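Local atomic coordinates of extracellular solute-binding protein, family 5 (Chelativorans sp., PDB entry 6WM6), a protein that binds EDTA and related aminopolycarboxylates in the periplasm, probably to deliver them to an ABC transporter for uptake. Residues E49-V54 / E271-Y276; G230-L235 / K251-I256. All blocks are in the same frame, centred on the assembly; numbering follows the deposited sequence. Where two conformers were deposited one is given.

Interaction 1: residues E49-V54 / E271-Y276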
ATOM      1  N   GLU A  49      26.154 -12.543  -1.422  1.00 20.54           N
ATOM      2  CA  GLU A  49      25.517 -11.245  -1.222  1.00 21.01           C
ATOM      3  C   GLU A  49      24.446 -11.027  -2.274  1.00 19.62           C
ATOM      4  O   GLU A  49      24.545 -11.541  -3.392  1.00 21.78           O
ATOM      5  CB  GLU A  49      26.524 -10.086  -1.297  1.00 22.61           C
ATOM      6  CG  GLU A  49      27.730 -10.229  -0.375  1.00 30.27           C
ATOM      7  CD  GLU A  49      28.549  -8.952  -0.286  1.00 31.65           C
ATOM      8  OE1 GLU A  49      28.218  -7.989  -1.006  1.00 29.83           O
ATOM      9  OE2 GLU A  49      29.513  -8.920   0.511  1.00 37.18           O
ATOM     10  N   VAL A  50      23.420 -10.267  -1.910  1.00 18.34           N
ATOM     11  CA  VAL A  50      22.368  -9.822  -2.820  1.00 18.61           C
ATOM     12  C   VAL A  50      22.202  -8.320  -2.627  1.00 18.99           C
ATOM     13  O   VAL A  50      22.177  -7.833  -1.485  1.00 19.23           O
ATOM     14  CB  VAL A  50      21.038 -10.550  -2.558  1.00 19.96           C
ATOM     15  CG1 VAL A  50      19.860  -9.831  -3.246  1.00 19.60           C
ATOM     16  CG2 VAL A  50      21.136 -12.002  -2.985  1.00 20.47           C
ATOM     17  N   THR A  51      22.075  -7.594  -3.737  1.00 18.75           N
ATOM     18  CA  THR A  51      21.813  -6.163  -3.723  1.00 17.48           C
ATOM     19  C   THR A  51      20.473  -5.880  -4.384  1.00 17.43           C
ATOM     20  O   THR A  51      20.239  -6.290  -5.524  1.00 18.63           O
ATOM     21  CB  THR A  51      22.928  -5.398  -4.415  1.00 19.74           C
ATOM     22  OG1 THR A  51      24.167  -5.626  -3.721  1.00 20.44           O
ATOM     23  CG2 THR A  51      22.652  -3.915  -4.399  1.00 19.21           C
ATOM     24  N   PHE A  52      19.617  -5.159  -3.668  1.00 17.20           N
ATOM     25  CA  PHE A  52      18.243  -4.837  -4.071  1.00 17.00           C
ATOM     26  C   PHE A  52      18.148  -3.327  -4.229  1.00 17.80           C
ATOM     27  O   PHE A  52      18.451  -2.577  -3.296  1.00 18.98           O
ATOM     28  CB  PHE A  52      17.321  -5.351  -2.954  1.00 17.87           C
ATOM     29  CG  PHE A  52      15.835  -5.306  -3.233  1.00 18.96           C
ATOM     30  CD1 PHE A  52      15.172  -4.112  -3.438  1.00 19.31           C
ATOM     31  CD2 PHE A  52      15.089  -6.474  -3.220  1.00 18.38           C
ATOM     32  CE1 PHE A  52      13.787  -4.099  -3.664  1.00 21.04           C
ATOM     33  CE2 PHE A  52      13.720  -6.452  -3.432  1.00 19.40           C
ATOM     34  CZ  PHE A  52      13.081  -5.273  -3.654  1.00 19.17           C
ATOM     35  N   ALA A  53      17.714  -2.874  -5.395  1.00 18.49           N
ATOM     36  CA  ALA A  53      17.606  -1.448  -5.654  1.00 18.75           C
ATOM     37  C   ALA A  53      16.350  -0.877  -5.017  1.00 18.96           C
ATOM     38  O   ALA A  53      15.275  -1.478  -5.108  1.00 20.30           O
ATOM     39  CB  ALA A  53      17.535  -1.185  -7.163  1.00 20.37           C
ATOM     40  N   VAL A  54      16.481   0.304  -4.392  1.00 20.83           N
ATOM     41  CA  VAL A  54      15.328   1.036  -3.863  1.00 22.36           C
ATOM     42  C   VAL A  54      15.350   2.452  -4.406  1.00 21.98           C
ATOM     43  O   VAL A  54      16.412   2.976  -4.747  1.00 23.56           O
ATOM     44  CB  VAL A  54      15.272   1.027  -2.320  1.00 22.06           C
ATOM     45  CG1 VAL A  54      15.179  -0.415  -1.825  1.00 23.01           C
ATOM     46  CG2 VAL A  54      16.456   1.739  -1.731  1.00 23.77           C
ATOM     47  N   GLU A 271      25.304  -3.969 -11.012  1.00 23.21           N
ATOM     48  CA  GLU A 271      25.365  -3.079  -9.862  1.00 24.17           C
ATOM     49  C   GLU A 271      24.323  -3.451  -8.815  1.00 21.44           C
ATOM     50  O   GLU A 271      24.511  -3.203  -7.617  1.00 22.81           O
ATOM     51  CB  GLU A 271      25.128  -1.645 -10.334  1.00 26.46           C
ATOM     52  CG  GLU A 271      25.174  -0.581  -9.257  1.00 45.31           C
ATOM     53  CD  GLU A 271      25.063   0.826  -9.831  1.00 63.17           C
ATOM     54  OE1 GLU A 271      25.150   0.971 -11.070  1.00 60.01           O
ATOM     55  OE2 GLU A 271      24.887   1.780  -9.044  1.00 66.98           O
ATOM     56  N   VAL A 272      23.201  -4.010  -9.260  1.00 19.53           N
ATOM     57  CA  VAL A 272      22.189  -4.553  -8.368  1.00 19.15           C
ATOM     58  C   VAL A 272      21.775  -5.893  -8.949  1.00 17.59           C
ATOM     59  O   VAL A 272      21.997  -6.183 -10.134  1.00 18.65           O
ATOM     60  CB  VAL A 272      20.964  -3.632  -8.222  1.00 18.80           C
ATOM     61  CG1 VAL A 272      21.366  -2.251  -7.726  1.00 22.69           C
ATOM     62  CG2 VAL A 272      20.191  -3.535  -9.532  1.00 18.39           C
ATOM     63  N   ASP A 273      21.160  -6.719  -8.099  1.00 17.62           N
ATOM     64  CA  ASP A 273      20.669  -8.026  -8.499  1.00 16.48           C
ATOM     65  C   ASP A 273      19.150  -8.142  -8.531  1.00 16.97           C
ATOM     66  O   ASP A 273      18.640  -9.149  -9.049  1.00 16.76           O
ATOM     67  CB  ASP A 273      21.208  -9.089  -7.536  1.00 18.21           C
ATOM     68  CG  ASP A 273      22.698  -9.002  -7.346  1.00 21.51           C
ATOM     69  OD1 ASP A 273      23.415  -9.105  -8.346  1.00 23.37           O
ATOM     70  OD2 ASP A 273      23.144  -8.822  -6.206  1.00 23.50           O
ATOM     71  N   VAL A 274      18.437  -7.169  -7.975  1.00 16.35           N
ATOM     72  CA  VAL A 274      16.980  -7.185  -7.876  1.00 16.69           C
ATOM     73  C   VAL A 274      16.502  -5.747  -8.021  1.00 16.77           C
ATOM     74  O   VAL A 274      17.061  -4.838  -7.391  1.00 16.88           O
ATOM     75  CB  VAL A 274      16.487  -7.689  -6.515  1.00 16.20           C
ATOM     76  CG1 VAL A 274      14.953  -7.835  -6.512  1.00 16.97           C
ATOM     77  CG2 VAL A 274      17.161  -8.989  -6.137  1.00 18.49           C
ATOM     78  N   ILE A 275      15.451  -5.553  -8.805  1.00 17.00           N
ATOM     79  CA  ILE A 275      14.756  -4.273  -8.891  1.00 16.10           C
ATOM     80  C   ILE A 275      13.260  -4.539  -8.766  1.00 16.59           C
ATOM     81  O   ILE A 275      12.773  -5.619  -9.125  1.00 16.89           O
ATOM     82  CB  ILE A 275      15.104  -3.493 -10.167  1.00 17.52           C
ATOM     83  CG1 ILE A 275      14.581  -4.192 -11.423  1.00 19.08           C
ATOM     84  CG2 ILE A 275      16.623  -3.298 -10.265  1.00 18.08           C
ATOM     85  CD1 ILE A 275      14.748  -3.379 -12.688  1.00 19.60           C
ATOM     86  N   TYR A 276      12.523  -3.533  -8.297  1.00 16.34           N
ATOM     87  CA  TYR A 276      11.063  -3.635  -8.093  1.00 16.62           C
ATOM     88  C   TYR A 276      10.418  -2.304  -8.467  1.00 17.07           C
ATOM     89  O   TYR A 276       9.784  -1.639  -7.640  1.00 20.83           O
ATOM     90  CB  TYR A 276      10.771  -4.023  -6.645  1.00 17.25           C
ATOM     91  CG  TYR A 276       9.368  -4.528  -6.347  1.00 17.14           C
ATOM     92  CD1 TYR A 276       8.854  -5.623  -6.996  1.00 16.38           C
ATOM     93  CD2 TYR A 276       8.592  -3.938  -5.357  1.00 15.98           C
ATOM     94  CE1 TYR A 276       7.593  -6.145  -6.675  1.00 15.73           C
ATOM     95  CE2 TYR A 276       7.329  -4.425  -5.048  1.00 16.20           C
ATOM     96  CZ  TYR A 276       6.845  -5.507  -5.721  1.00 16.27           C
ATOM     97  OH  TYR A 276       5.605  -6.008  -5.392  1.00 17.18           O
TER
HETATM   98  O   HOH W   1      25.154 -10.931  -5.986  1.00 25.33           O
HETATM   99  O   HOH W   2      25.418  -7.850  -4.441  1.00 40.50           O
HETATM  100  O   HOH W   3      13.384  -1.112  -7.104  1.00 22.54           O
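Both polar backbone atoms of Thr51 are gripped by Asp273. The carboxylate oxygen OD2 of Asp273 accepts from the N-H of Thr51 on its anti lone pair, OD2 lying 3.0 Å from Thr51 N, while Asp273 N donates a hydrogen bond to Thr51 O over 2.8 Å. The side chain thus does the work of a strand carbonyl where residues 271-273 are still loop, a place that suits an aspartate: CG stands beside the backbone N (chi1 -51°), so the carboxylate and the N-H of Asp273 both meet the same edge of Thr51. Val274 N adds a weak bond to Thr51 O at 3.2 Å. Two residues along the strand, Ala53 N donates to Val274 O at 2.9 Å and almost perfectly straight (176°), completing the single bridge between Phe52 and Val274.

Apolar groups pack around this bridge. Phe52 has CG anti to its backbone N (chi1 -172°), and its ring atoms CD2 and CE2 each lie 3.6 Å from Val274 CG1, met obliquely; at the far end CZ is 4.0 Å from Tyr276 CB. A small residue fits at position 53, because the methyl of Ala53 points at the opposing chain, its CB 4.0 Å from Val272 CG1 and 3.9 Å from Ile275 CG2.

Waters form the next shell. Two of them donate to Asp273 OD2 and link it to Glu49 O and to Thr51 OG1, so three hydrogen bonds hold this oxygen and would probably stabilise its negative charge. A third joins Ala53 O to Tyr276 N, where direct pairing gives way to a water bridge.

Strand 49-54 has its other edge on strand 251-256. Helix 263-268 meets Val272 and Ile275, and strand 274-275 pairs antiparallel with strand 524-537; the contact therefore joins the sheets of 49-54 and 524-537.

Interaction 2: residues G230-L235 / K251-I256; sequences GQLVTL and KLKFRI
Strands 232-235 and 251-256 form a regular antiparallel ladder, their axes 4.7 Å apart and 165° between directions. The hydrogen-bonded pairs are Val233 with Phe254 and Leu235 with Leu252, each closed by two N-H...O bonds; in the first, Val233 N to Phe254 O and Phe254 N to Val233 O are both 2.9 Å. These four residues send their side chains to the tightly packed, buried face, where apolar types belong. There Leu235 CD1 approaches the edge of the Phe254 ring, near its plane, 3.7 Å from Phe254 CD2, and sits 3.3 Å from Leu252 O.

The other face is looser, and Leu232, Lys253 and Arg255 are partly exposed there, though Thr234 is buried. Thr234 and Lys253 lie side by side, the extended lysine laying its methylenes along the threonine, with Lys253 CG 3.9 Å from Thr234 OG1, and taking its ammonium on to Glu49. Leu232 CD1 rests 3.9 Å from Arg255 CA.

At the strand's start, where Gln231 and Leu232 make a classic beta bulge against the end of strand 222-228, Arg255 bends at chi2 (79°) back over the pairing. Its NH1 donates to Gln231 O at 3.0 Å, in the guanidinium plane, and to Gln231 OE1 at 2.9 Å, less straight and tilted from that plane, while NH2 forms a salt bridge with Glu271. Gln231 O also accepts from Ile256 N, so two donors grip it. The long amide, bent at chi2, is what brings OE1 to the arginine; an alanine here would remove the OE1 acceptor and would probably leave NH1 less firmly placed, held at this residue by the backbone O alone.

The ladder fills the middle of a four-stranded mixed sheet, between strands 222-228 and 49-54, and helix 71-77 covers its buried face at Val233 and Phe254.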
ATOM      1  N   GLY A 230      22.156   8.300   0.834  1.00 26.09           N
ATOM      2  CA  GLY A 230      21.913   8.468  -0.572  1.00 26.18           C
ATOM      3  C   GLY A 230      22.517   7.402  -1.457  1.00 27.33           C
ATOM      4  O   GLY A 230      22.381   7.496  -2.682  1.00 28.86           O
ATOM      5  N   GLN A 231      23.174   6.392  -0.877  1.00 27.00           N
ATOM      6  CA  GLN A 231      23.903   5.423  -1.674  1.00 28.43           C
ATOM      7  C   GLN A 231      23.566   3.977  -1.344  1.00 24.03           C
ATOM      8  O   GLN A 231      23.192   3.224  -2.246  1.00 24.19           O
ATOM      9  CB  GLN A 231      25.417   5.614  -1.513  1.00 28.39           C
ATOM     10  CG  GLN A 231      25.922   6.982  -1.928  1.00 40.05           C
ATOM     11  CD  GLN A 231      25.738   7.248  -3.410  1.00 48.90           C
ATOM     12  OE1 GLN A 231      25.946   6.365  -4.245  1.00 49.33           O
ATOM     13  NE2 GLN A 231      25.338   8.468  -3.743  1.00 50.05           N
ATOM     14  N   LEU A 232      23.723   3.556  -0.088  1.00 22.39           N
ATOM     15  CA  LEU A 232      23.753   2.118   0.185  1.00 21.42           C
ATOM     16  C   LEU A 232      23.486   1.805   1.647  1.00 21.24           C
ATOM     17  O   LEU A 232      24.157   2.346   2.537  1.00 22.21           O
ATOM     18  CB  LEU A 232      25.142   1.578  -0.194  1.00 23.27           C
ATOM     19  CG  LEU A 232      25.351   0.070  -0.134  1.00 22.64           C
ATOM     20  CD1 LEU A 232      24.553  -0.612  -1.238  1.00 22.02           C
ATOM     21  CD2 LEU A 232      26.826  -0.278  -0.247  1.00 23.66           C
ATOM     22  N   VAL A 233      22.546   0.895   1.886  1.00 19.49           N
ATOM     23  CA  VAL A 233      22.345   0.260   3.193  1.00 19.80           C
ATOM     24  C   VAL A 233      22.967  -1.121   3.112  1.00 18.83           C
ATOM     25  O   VAL A 233      22.624  -1.899   2.209  1.00 19.84           O
ATOM     26  CB  VAL A 233      20.850   0.135   3.526  1.00 20.21           C
ATOM     27  CG1 VAL A 233      20.683  -0.292   4.989  1.00 22.84           C
ATOM     28  CG2 VAL A 233      20.094   1.421   3.245  1.00 23.62           C
ATOM     29  N   THR A 234      23.865  -1.442   4.032  1.00 17.94           N
ATOM     30  CA  THR A 234      24.489  -2.759   4.097  1.00 19.52           C
ATOM     31  C   THR A 234      24.033  -3.467   5.356  1.00 19.66           C
ATOM     32  O   THR A 234      24.271  -2.974   6.466  1.00 19.83           O
ATOM     33  CB  THR A 234      26.011  -2.645   4.058  1.00 19.94           C
ATOM     34  OG1 THR A 234      26.386  -2.028   2.823  1.00 21.13           O
ATOM     35  CG2 THR A 234      26.632  -4.020   4.122  1.00 20.33           C
ATOM     36  N   LEU A 235      23.407  -4.632   5.189  1.00 18.73           N
ATOM     37  CA  LEU A 235      22.997  -5.484   6.299  1.00 18.62           C
ATOM     38  C   LEU A 235      23.808  -6.771   6.323  1.00 18.63           C
ATOM     39  O   LEU A 235      24.270  -7.261   5.281  1.00 19.90           O
ATOM     40  CB  LEU A 235      21.518  -5.851   6.211  1.00 18.88           C
ATOM     41  CG  LEU A 235      20.525  -4.698   6.272  1.00 20.48           C
ATOM     42  CD1 LEU A 235      20.381  -3.983   4.985  1.00 24.25           C
ATOM     43  CD2 LEU A 235      19.155  -5.227   6.713  1.00 29.38           C
ATOM     44  N   LYS A 251      25.881 -10.792   3.191  1.00 19.00           N
ATOM     45  CA  LYS A 251      25.415  -9.420   3.188  1.00 19.15           C
ATOM     46  C   LYS A 251      24.169  -9.302   2.329  1.00 17.91           C
ATOM     47  O   LYS A 251      24.045  -9.946   1.278  1.00 18.75           O
ATOM     48  CB  LYS A 251      26.474  -8.427   2.680  1.00 21.92           C
ATOM     49  CG  LYS A 251      27.768  -8.471   3.476  1.00 23.71           C
ATOM     50  CD  LYS A 251      28.553  -7.174   3.354  1.00 29.58           C
ATOM     51  CE  LYS A 251      29.891  -7.290   4.079  1.00 32.90           C
ATOM     52  NZ  LYS A 251      30.615  -5.988   4.135  1.00 40.35           N
ATOM     53  N   LEU A 252      23.237  -8.470   2.798  1.00 18.06           N
ATOM     54  CA  LEU A 252      22.051  -8.052   2.062  1.00 17.78           C
ATOM     55  C   LEU A 252      22.134  -6.536   1.963  1.00 18.28           C
ATOM     56  O   LEU A 252      22.254  -5.847   2.993  1.00 19.28           O
ATOM     57  CB  LEU A 252      20.788  -8.464   2.818  1.00 18.65           C
ATOM     58  CG  LEU A 252      19.481  -7.915   2.251  1.00 19.41           C
ATOM     59  CD1 LEU A 252      19.257  -8.383   0.822  1.00 22.07           C
ATOM     60  CD2 LEU A 252      18.325  -8.352   3.161  1.00 22.58           C
ATOM     61  N   LYS A 253      22.138  -6.015   0.747  1.00 18.01           N
ATOM     62  CA  LYS A 253      22.360  -4.603   0.506  1.00 17.36           C
ATOM     63  C   LYS A 253      21.164  -4.003  -0.213  1.00 18.23           C
ATOM     64  O   LYS A 253      20.553  -4.647  -1.076  1.00 18.97           O
ATOM     65  CB  LYS A 253      23.623  -4.395  -0.351  1.00 19.21           C
ATOM     66  CG  LYS A 253      24.904  -4.720   0.403  1.00 20.84           C
ATOM     67  CD  LYS A 253      26.119  -4.750  -0.500  1.00 22.55           C
ATOM     68  CE  LYS A 253      27.367  -4.919   0.343  1.00 24.95           C
ATOM     69  NZ  LYS A 253      28.576  -5.058  -0.513  1.00 30.84           N
ATOM     70  N   PHE A 254      20.830  -2.758   0.143  1.00 17.87           N
ATOM     71  CA  PHE A 254      19.827  -1.968  -0.567  1.00 18.87           C
ATOM     72  C   PHE A 254      20.539  -0.772  -1.167  1.00 18.14           C
ATOM     73  O   PHE A 254      21.077   0.066  -0.429  1.00 18.93           O
ATOM     74  CB  PHE A 254      18.702  -1.573   0.379  1.00 18.23           C
ATOM     75  CG  PHE A 254      17.918  -2.740   0.888  1.00 18.54           C
ATOM     76  CD1 PHE A 254      16.942  -3.328   0.095  1.00 18.23           C
ATOM     77  CD2 PHE A 254      18.166  -3.253   2.140  1.00 20.98           C
ATOM     78  CE1 PHE A 254      16.217  -4.404   0.551  1.00 19.84           C
ATOM     79  CE2 PHE A 254      17.420  -4.341   2.619  1.00 20.69           C
ATOM     80  CZ  PHE A 254      16.463  -4.912   1.827  1.00 19.52           C
ATOM     81  N   ARG A 255      20.592  -0.729  -2.492  1.00 19.55           N
ATOM     82  CA  ARG A 255      21.275   0.328  -3.222  0.59 19.80           C
ATOM     83  C   ARG A 255      20.255   1.374  -3.649  1.00 20.86           C
ATOM     84  O   ARG A 255      19.257   1.047  -4.292  1.00 21.67           O
ATOM     85  CB  ARG A 255      21.952  -0.270  -4.452  0.59 20.74           C
ATOM     86  CG  ARG A 255      22.635   0.753  -5.360  0.59 24.92           C
ATOM     87  CD  ARG A 255      23.984   1.186  -4.839  0.59 31.32           C
ATOM     88  NE  ARG A 255      24.701   1.943  -5.869  0.59 35.03           N
ATOM     89  CZ  ARG A 255      24.847   3.264  -5.877  0.59 29.92           C
ATOM     90  NH1 ARG A 255      24.348   4.006  -4.903  0.59 30.00           N
ATOM     91  NH2 ARG A 255      25.509   3.841  -6.872  0.59 33.33           N
ATOM     92  N   ILE A 256      20.518   2.626  -3.295  1.00 21.39           N
ATOM     93  CA  ILE A 256      19.596   3.716  -3.585  1.00 22.96           C
ATOM     94  C   ILE A 256      19.817   4.196  -5.016  1.00 24.20           C
ATOM     95  O   ILE A 256      20.909   4.670  -5.348  1.00 28.24           O
ATOM     96  CB  ILE A 256      19.776   4.847  -2.557  1.00 25.57           C
ATOM     97  CG1 ILE A 256      19.365   4.318  -1.171  1.00 28.26           C
ATOM     98  CG2 ILE A 256      18.961   6.069  -2.944  1.00 30.47           C
ATOM     99  CD1 ILE A 256      20.084   4.970  -0.020  1.00 31.41           C
TER

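In the fold
Strand 251-256 ties the two interactions together: it pairs antiparallel with strand 232-235 and parallel with 49-54, which in turn carries 271-276 on its other edge. The contact centres are about 9 Å apart, and the seam between them is closed by probable hydrogen bonds from Phe52 N to Lys253 O (2.8 Å) and from Val54 N to Arg255 O (2.9 Å). The Glu49 to Lys253 salt bridge reinforces the seam, while Glu271 to Arg255 ties the 271-276 segment directly to strand 251-256. Along the chain, interaction 2 is nested within the loop that interaction 1 closes. A bound 1,2-ethanediol, probably from the crystallisation liquor, lies about 4 Å from the Tyr276 side chain.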